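Local coordinates for protein torso (Bombyx mori, PDB 5AOQ) that serves as a receptor tyrosine kinase that binds prothoracicotropic hormone through its extracellular part and signals through ERK to initiate metamorphosis, at residues T112-Y124 with G129-L141. Residues are numbered along the deposited sequence; the frame is centred on the assembly and turned at random.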
loop_
_atom_site.group_PDB
_atom_site.type_symbol
_atom_site.label_atom_id
_atom_site.label_comp_id
_atom_site.label_asym_id
_atom_site.label_seq_id
_atom_site.Cartn_x
_atom_site.Cartn_y
_atom_site.Cartn_z
ATOM N N THR A 112 -7.385 4.832 17.170
ATOM C CA THR A 112 -7.698 3.886 18.237
ATOM C C THR A 112 -7.857 2.459 17.727
ATOM O O THR A 112 -8.350 2.230 16.621
ATOM C CB THR A 112 -8.998 4.294 18.966
ATOM O OG1 THR A 112 -8.831 5.586 19.556
ATOM C CG2 THR A 112 -9.364 3.292 20.055
ATOM N N THR A 113 -7.433 1.508 18.555
ATOM C CA THR A 113 -7.563 0.087 18.263
ATOM C C THR A 113 -8.474 -0.563 19.302
ATOM O O THR A 113 -8.148 -0.589 20.489
ATOM C CB THR A 113 -6.195 -0.621 18.257
ATOM O OG1 THR A 113 -5.322 0.026 17.324
ATOM C CG2 THR A 113 -6.349 -2.088 17.872
ATOM N N ALA A 114 -9.613 -1.074 18.844
ATOM C CA ALA A 114 -10.605 -1.717 19.709
ATOM C C ALA A 114 -11.195 -0.759 20.748
ATOM O O ALA A 114 -10.722 0.364 20.928
ATOM C CB ALA A 114 -9.996 -2.933 20.403
ATOM N N ASN A 115 -12.244 -1.222 21.422
ATOM C CA ASN A 115 -12.916 -0.445 22.458
ATOM C C ASN A 115 -12.157 -0.452 23.782
ATOM O O ASN A 115 -12.385 -1.315 24.630
ATOM C CB ASN A 115 -14.336 -0.971 22.676
ATOM C CG ASN A 115 -15.072 -0.226 23.774
ATOM O OD1 ASN A 115 -14.896 0.980 23.948
ATOM N ND2 ASN A 115 -15.899 -0.943 24.524
ATOM N N LYS A 116 -11.253 0.509 23.947
ATOM C CA LYS A 116 -10.444 0.612 25.156
ATOM C C LYS A 116 -10.385 2.050 25.649
ATOM O O LYS A 116 -10.413 2.989 24.853
ATOM C CB LYS A 116 -9.025 0.103 24.901
ATOM C CG LYS A 116 -8.913 -1.392 24.672
ATOM C CD LYS A 116 -7.455 -1.800 24.564
ATOM C CE LYS A 116 -7.279 -3.308 24.610
ATOM N NZ LYS A 116 -5.843 -3.703 24.629
ATOM N N GLU A 117 -10.299 2.216 26.964
ATOM C CA GLU A 117 -10.048 3.526 27.547
ATOM C C GLU A 117 -8.583 3.886 27.368
ATOM O O GLU A 117 -7.699 3.058 27.598
ATOM C CB GLU A 117 -10.412 3.550 29.034
ATOM C CG GLU A 117 -11.869 3.871 29.324
ATOM C CD GLU A 117 -12.089 4.331 30.754
ATOM O OE1 GLU A 117 -11.221 4.061 31.610
ATOM O OE2 GLU A 117 -13.130 4.967 31.020
ATOM N N TYR A 118 -8.334 5.123 26.956
ATOM C CA TYR A 118 -6.975 5.632 26.829
ATOM C C TYR A 118 -6.845 6.957 27.559
ATOM O O TYR A 118 -7.848 7.599 27.877
ATOM C CB TYR A 118 -6.582 5.811 25.361
ATOM C CG TYR A 118 -6.500 4.524 24.576
ATOM C CD1 TYR A 118 -5.322 3.789 24.535
ATOM C CD2 TYR A 118 -7.596 4.046 23.872
ATOM C CE1 TYR A 118 -5.240 2.613 23.815
ATOM C CE2 TYR A 118 -7.523 2.872 23.151
ATOM C CZ TYR A 118 -6.343 2.159 23.125
ATOM O OH TYR A 118 -6.269 0.988 22.406
ATOM N N GLN A 119 -5.608 7.356 27.834
ATOM C CA GLN A 119 -5.338 8.697 28.338
ATOM C C GLN A 119 -4.330 9.397 27.443
ATOM O O GLN A 119 -3.290 8.834 27.102
ATOM C CB GLN A 119 -4.820 8.653 29.775
ATOM C CG GLN A 119 -4.715 10.030 30.413
ATOM C CD GLN A 119 -4.248 9.980 31.851
ATOM O OE1 GLN A 119 -3.604 9.021 32.275
ATOM N NE2 GLN A 119 -4.579 11.016 32.614
ATOM N N ILE A 120 -4.649 10.629 27.063
ATOM C CA ILE A 120 -3.780 11.410 26.197
ATOM C C ILE A 120 -2.634 12.001 27.008
ATOM O O ILE A 120 -2.843 12.508 28.110
ATOM C CB ILE A 120 -4.545 12.550 25.494
ATOM C CG1 ILE A 120 -5.809 12.010 24.813
ATOM C CG2 ILE A 120 -3.643 13.253 24.484
ATOM C CD1 ILE A 120 -6.734 13.087 24.283
ATOM N N TRP A 121 -1.425 11.923 26.460
ATOM C CA TRP A 121 -0.265 12.577 27.057
ATOM C C TRP A 121 0.505 13.347 25.993
ATOM O O TRP A 121 0.774 12.820 24.909
ATOM C CB TRP A 121 0.642 11.554 27.744
ATOM C CG TRP A 121 0.049 10.967 28.989
ATOM C CD1 TRP A 121 -0.814 9.915 29.069
ATOM C CD2 TRP A 121 0.281 11.399 30.334
ATOM N NE1 TRP A 121 -1.137 9.665 30.381
ATOM C CE2 TRP A 121 -0.477 10.564 31.178
ATOM C CE3 TRP A 121 1.055 12.413 30.909
ATOM C CZ2 TRP A 121 -0.484 10.710 32.563
ATOM C CZ3 TRP A 121 1.047 12.557 32.284
ATOM C CH2 TRP A 121 0.282 11.710 33.096
ATOM N N SER A 122 0.850 14.593 26.315
ATOM C CA SER A 122 1.468 15.511 25.361
ATOM C C SER A 122 2.889 15.909 25.760
ATOM O O SER A 122 3.241 15.882 26.938
ATOM C CB SER A 122 0.608 16.771 25.209
ATOM O OG SER A 122 0.562 17.521 26.410
ATOM N N THR A 123 3.695 16.273 24.764
ATOM C CA THR A 123 5.064 16.735 24.993
ATOM C C THR A 123 5.505 17.742 23.939
ATOM O O THR A 123 5.039 17.705 22.802
ATOM C CB THR A 123 6.059 15.554 24.991
ATOM O OG1 THR A 123 5.754 14.668 26.071
ATOM C CG2 THR A 123 7.498 16.033 25.132
ATOM N N TYR A 124 6.395 18.650 24.335
ATOM C CA TYR A 124 7.061 19.554 23.401
ATOM C C TYR A 124 8.463 19.042 23.076
ATOM O O TYR A 124 9.236 18.714 23.975
ATOM C CB TYR A 124 7.132 20.969 23.975
ATOM C CG TYR A 124 5.777 21.585 24.236
ATOM C CD1 TYR A 124 5.049 22.155 23.203
ATOM C CD2 TYR A 124 5.227 21.598 25.509
ATOM C CE1 TYR A 124 3.811 22.720 23.427
ATOM C CE2 TYR A 124 3.986 22.163 25.744
ATOM C CZ TYR A 124 3.283 22.722 24.699
ATOM O OH TYR A 124 2.047 23.287 24.918
ATOM N N GLY A 129 15.168 16.915 19.393
ATOM C CA GLY A 129 14.136 15.927 19.644
ATOM C C GLY A 129 14.138 15.499 21.095
ATOM O O GLY A 129 13.707 14.396 21.426
ATOM N N THR A 130 14.617 16.381 21.967
ATOM C CA THR A 130 14.621 16.110 23.397
ATOM C C THR A 130 13.218 16.270 23.967
ATOM O O THR A 130 12.585 17.315 23.814
ATOM C CB THR A 130 15.590 17.040 24.152
ATOM O OG1 THR A 130 16.847 17.089 23.464
ATOM C CG2 THR A 130 15.808 16.543 25.572
ATOM N N LEU A 131 12.744 15.221 24.628
ATOM C CA LEU A 131 11.407 15.204 25.204
ATOM C C LEU A 131 11.405 15.805 26.599
ATOM O O LEU A 131 12.082 15.297 27.493
ATOM C CB LEU A 131 10.876 13.773 25.265
ATOM C CG LEU A 131 10.662 13.070 23.929
ATOM C CD1 LEU A 131 10.635 11.567 24.140
ATOM C CD2 LEU A 131 9.369 13.543 23.287
ATOM N N GLN A 132 10.655 16.885 26.788
ATOM C CA GLN A 132 10.451 17.416 28.129
ATOM C C GLN A 132 9.333 16.619 28.788
ATOM O O GLN A 132 8.591 15.907 28.113
ATOM C CB GLN A 132 10.128 18.912 28.098
ATOM C CG GLN A 132 8.811 19.281 27.438
ATOM C CD GLN A 132 8.608 20.784 27.363
ATOM O OE1 GLN A 132 7.563 21.302 27.760
ATOM N NE2 GLN A 132 9.607 21.494 26.848
ATOM N N ASP A 133 9.232 16.731 30.108
ATOM C CA ASP A 133 8.358 15.870 30.902
ATOM C C ASP A 133 6.908 15.852 30.413
ATOM O O ASP A 133 6.363 16.875 29.999
ATOM C CB ASP A 133 8.411 16.301 32.367
ATOM C CG ASP A 133 9.805 16.191 32.954
ATOM O OD1 ASP A 133 10.779 16.154 32.172
ATOM O OD2 ASP A 133 9.929 16.142 34.195
ATOM N N TRP A 134 6.298 14.670 30.467
ATOM C CA TRP A 134 4.934 14.466 29.992
ATOM C C TRP A 134 3.919 15.282 30.785
ATOM O O TRP A 134 4.081 15.495 31.986
ATOM C CB TRP A 134 4.569 12.979 30.064
ATOM C CG TRP A 134 5.331 12.134 29.092
ATOM C CD1 TRP A 134 6.456 11.403 29.342
ATOM C CD2 TRP A 134 5.023 11.933 27.708
ATOM N NE1 TRP A 134 6.867 10.760 28.200
ATOM C CE2 TRP A 134 6.005 11.069 27.182
ATOM C CE3 TRP A 134 4.011 12.397 26.865
ATOM C CZ2 TRP A 134 6.005 10.665 25.849
ATOM C CZ3 TRP A 134 4.016 12.000 25.542
ATOM C CH2 TRP A 134 5.003 11.139 25.047
ATOM N N MET A 135 2.872 15.732 30.097
ATOM C CA MET A 135 1.785 16.478 30.724
ATOM C C MET A 135 0.489 15.684 30.638
ATOM O O MET A 135 0.103 15.213 29.569
ATOM C CB MET A 135 1.618 17.847 30.064
ATOM C CG MET A 135 2.863 18.714 30.148
ATOM S SD MET A 135 2.589 20.405 29.589
ATOM C CE MET A 135 4.237 21.081 29.770
ATOM N N GLU A 136 -0.177 15.543 31.779
ATOM C CA GLU A 136 -1.375 14.725 31.883
ATOM C C GLU A 136 -2.545 15.357 31.137
ATOM O O GLU A 136 -2.874 16.524 31.352
ATOM C CB GLU A 136 -1.729 14.514 33.356
ATOM C CG GLU A 136 -2.738 13.410 33.616
ATOM C CD GLU A 136 -2.873 13.085 35.093
ATOM O OE1 GLU A 136 -2.367 13.870 35.923
ATOM O OE2 GLU A 136 -3.481 12.045 35.422
ATOM N N GLY A 137 -3.168 14.571 30.263
ATOM C CA GLY A 137 -4.283 15.035 29.458
ATOM C C GLY A 137 -5.596 14.442 29.928
ATOM O O GLY A 137 -5.679 13.929 31.046
ATOM N N PRO A 138 -6.634 14.505 29.078
ATOM C CA PRO A 138 -7.946 13.960 29.434
ATOM C C PRO A 138 -8.077 12.475 29.116
ATOM O O PRO A 138 -7.164 11.886 28.537
ATOM C CB PRO A 138 -8.912 14.792 28.585
ATOM C CG PRO A 138 -8.081 15.359 27.451
ATOM C CD PRO A 138 -6.631 15.064 27.717
ATOM N N ILE A 139 -9.208 11.888 29.496
ATOM C CA ILE A 139 -9.446 10.463 29.310
ATOM C C ILE A 139 -10.358 10.226 28.109
ATOM O O ILE A 139 -11.245 11.029 27.821
ATOM C CB ILE A 139 -10.071 9.829 30.573
ATOM C CG1 ILE A 139 -9.248 10.183 31.815
ATOM C CG2 ILE A 139 -10.166 8.315 30.429
ATOM C CD1 ILE A 139 -9.698 11.448 32.529
ATOM N N VAL A 140 -10.125 9.114 27.417
ATOM C CA VAL A 140 -10.926 8.714 26.263
ATOM C C VAL A 140 -11.744 7.474 26.612
ATOM O O VAL A 140 -11.340 6.683 27.463
ATOM C CB VAL A 140 -10.024 8.432 25.038
ATOM C CG1 VAL A 140 -10.840 7.943 23.847
ATOM C CG2 VAL A 140 -9.232 9.680 24.665
ATOM N N LEU A 141 -12.892 7.316 25.958
ATOM C CA LEU A 141 -13.781 6.187 26.217
ATOM C C LEU A 141 -14.259 5.554 24.913
ATOM O O LEU A 141 -14.953 4.536 24.922
ATOM C CB LEU A 141 -14.984 6.633 27.050
ATOM C CG LEU A 141 -14.664 7.432 28.318
ATOM C CD1 LEU A 141 -14.576 8.928 28.024
ATOM C CD2 LEU A 141 -15.696 7.154 29.397
#
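Leu131 meets Thr123 where the second arm of this beta hairpin, in the first fibronectin type III domain of the Torso ectodomain, nears its partner: Leu131 CD2 packs on Thr123 CG2, the two side chains crossing at about a right angle. Gln132 then brings its amide to Tyr124 at a steep tilt (planes 65° apart), with Gln132 OE1 at the edge of the phenol ring, 3.3 Å from Tyr124 CD2. Trp134 turns its indole under Thr123, whose OG1 stands 3.0 Å above the ring plane, toward the rim. With OG1 beside the backbone N of Thr123 (chi1 -63°), the methyl reaches Leu131 and the hydroxyl the indole. At Met135 the backbones pair with Ser122, Met135 N donating to Ser122 O over 3.2 Å, while the long thioether chain ends beside the edge of Tyr124.

Glu136 covers one face of Trp121, while Trp134 packs beside the Trp121 CB: Glu136 CA lies over the six-membered ring of Trp121, 3.6 Å from its centroid, a CH-pi contact, and its CB and CG continue along the indole. Glu136 OE2 accepts a bond of 3.2 Å from Gln119 NE2 on the anti lone pair and also forms a salt bridge with Arg15. Tyr16 holds both Gln119 OE1 and Trp121 NE1 through its backbone. Between the Trp121–Glu136 and Gln119–Ile139 pairs the second strand gains one residue, a beta bulge at Gly137 and Pro138; within it Pro138 O takes a nearly linear bond from Ile120 N (3.2 Å), with the proline ring against Ile120. Val140 N closes on Tyr118 O at 2.8 Å, and its CG2 touches Ile120.

Polar groups round Gln119, Trp121 and Glu136 thus tie this hairpin, whose 134-140 arm is outermost in the sheet, to Arg15 and Tyr16, whereas Ile120 and Val140 pack toward strands 63-68 and 71-75.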